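Local coordinates for sensor protein kinase HptS (Staphylococcus aureus, PDB 6LKI) that probably autophosphorylates on histidine as the membrane sensor of a two-component system, here represented by what is probably its extracellular sensing region, at residues D41-A44 against T45-L49. Sequence-based numbering, arbitrary orientation.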
loop_
_atom_site.group_PDB
_atom_site.type_symbol
_atom_site.label_atom_id
_atom_site.label_comp_id
_atom_site.label_asym_id
_atom_site.label_seq_id
_atom_site.Cartn_x
_atom_site.Cartn_y
_atom_site.Cartn_z
ATOM N N ASP B 41 -9.844 6.168 23.523
ATOM C CA ASP B 41 -8.836 7.015 22.895
ATOM C C ASP B 41 -9.126 7.228 21.416
ATOM O O ASP B 41 -8.767 8.273 20.861
ATOM C CB ASP B 41 -7.448 6.408 23.087
ATOM C CG ASP B 41 -7.021 6.379 24.541
ATOM O OD1 ASP B 41 -7.815 6.813 25.403
ATOM O OD2 ASP B 41 -5.893 5.924 24.824
ATOM N N VAL B 42 -9.760 6.254 20.761
ATOM C CA VAL B 42 -10.186 6.443 19.377
ATOM C C VAL B 42 -11.223 7.556 19.295
ATOM O O VAL B 42 -11.149 8.439 18.433
ATOM C CB VAL B 42 -10.728 5.125 18.798
ATOM C CG1 VAL B 42 -11.371 5.364 17.439
ATOM C CG2 VAL B 42 -9.616 4.096 18.692
ATOM N N THR B 43 -12.207 7.527 20.199
ATOM C CA THR B 43 -13.207 8.588 20.244
ATOM C C THR B 43 -12.560 9.943 20.503
ATOM O O THR B 43 -12.924 10.944 19.874
ATOM C CB THR B 43 -14.253 8.278 21.317
ATOM O OG1 THR B 43 -14.927 7.057 20.991
ATOM C CG2 THR B 43 -15.271 9.406 21.417
ATOM N N ALA B 44 -11.591 9.993 21.420
ATOM C CA ALA B 44 -10.912 11.252 21.703
ATOM C C ALA B 44 -10.159 11.760 20.480
ATOM O O ALA B 44 -10.119 12.969 20.223
ATOM C CB ALA B 44 -9.960 11.084 22.889
ATOM N N THR B 45 -9.563 10.848 19.707
ATOM C CA THR B 45 -8.833 11.258 18.512
ATOM C C THR B 45 -9.784 11.725 17.417
ATOM O O THR B 45 -9.521 12.732 16.748
ATOM C CB THR B 45 -7.958 10.109 18.011
ATOM O OG1 THR B 45 -7.084 9.681 19.063
ATOM C CG2 THR B 45 -7.123 10.554 16.820
ATOM N N LYS B 46 -10.893 11.006 17.218
ATOM C CA LYS B 46 -11.887 11.437 16.240
ATOM C C LYS B 46 -12.454 12.807 16.596
ATOM O O LYS B 46 -12.685 13.640 15.712
ATOM C CB LYS B 46 -13.009 10.403 16.140
ATOM C CG LYS B 46 -12.623 9.119 15.423
ATOM C CD LYS B 46 -13.778 8.125 15.423
ATOM C CE LYS B 46 -13.423 6.859 14.657
ATOM N NZ LYS B 46 -14.521 5.852 14.710
ATOM N N ARG B 47 -12.685 13.057 17.888
ATOM C CA ARG B 47 -13.187 14.362 18.309
ATOM C C ARG B 47 -12.224 15.477 17.921
ATOM O O ARG B 47 -12.648 16.535 17.441
ATOM C CB ARG B 47 -13.432 14.369 19.819
ATOM C CG ARG B 47 -14.683 13.620 20.257
ATOM C CD ARG B 47 -14.718 13.462 21.769
ATOM N NE ARG B 47 -15.933 12.795 22.230
ATOM C CZ ARG B 47 -16.141 12.413 23.486
ATOM N NH1 ARG B 47 -15.214 12.632 24.409
ATOM N NH2 ARG B 47 -17.274 11.810 23.820
ATOM N N GLU B 48 -10.921 15.258 18.121
ATOM C CA GLU B 48 -9.940 16.284 17.784
ATOM C C GLU B 48 -9.842 16.488 16.277
ATOM O O GLU B 48 -9.740 17.627 15.806
ATOM C CB GLU B 48 -8.575 15.914 18.366
ATOM C CG GLU B 48 -8.547 15.869 19.883
ATOM C CD GLU B 48 -8.988 17.178 20.507
ATOM O OE1 GLU B 48 -8.391 18.224 20.175
ATOM O OE2 GLU B 48 -9.937 17.162 21.321
ATOM N N LEU B 49 -9.874 15.398 15.506
ATOM C CA LEU B 49 -9.760 15.514 14.055
ATOM C C LEU B 49 -10.994 16.176 13.451
ATOM O O LEU B 49 -10.874 17.040 12.574
ATOM C CB LEU B 49 -9.529 14.135 13.434
ATOM C CG LEU B 49 -8.163 13.490 13.683
ATOM C CD1 LEU B 49 -8.131 12.068 13.146
ATOM C CD2 LEU B 49 -7.046 14.321 13.064
HETATM O O HOH W 1 -10.783 14.645 22.335
#
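Asp41 O takes two hydrogen bonds from Thr45, one turn on in helix 39-55. Thr45 N lies 2.9 Å from Asp41 O, and Thr45 OG1 donates to the same Asp41 O at 2.8 Å. The two donors come from opposite faces of the carbonyl plane. The hydroxyl can reach back because OG1 stands beside its own backbone N (chi1 -56°). Its proton is thus used within the helix, while the Thr45 side chain packs on Leu34, Leu36, Phe93 and Leu64. Asp41 OD2 accepts a hydrogen bond from Asp35 N.

Val42 O accepts from Lys46 N, in a nearly straight bond (168° at the hydrogen). The extended Lys46 chain runs alongside Val42, with CE 3.8 Å from Val42 CG1.

Thr43 O accepts from Arg47 N. Thr43 CG2 sits over one face of the Arg47 guanidinium, 3.4 Å from the plane and nearer its border than its middle; NE is the nearest atom. The methyl points there because CG2 is anti to the backbone N, leaving OG1 to bond His39 O.

Ala44 O accepts from Glu48 N at 3.2 Å. One water also donates to Ala44 O and to Glu48 OE2, bridging backbone and carboxylate. Glu48 OE1 bonds His27 NE2 of helix 2-31.

These are i to i+4 contacts of an amphipathic alpha-helix. Thr45 on Leu64 and buried Leu49 on Tyr62 pack it against strand 59-66, consistent with a double Cache-type sensor fold.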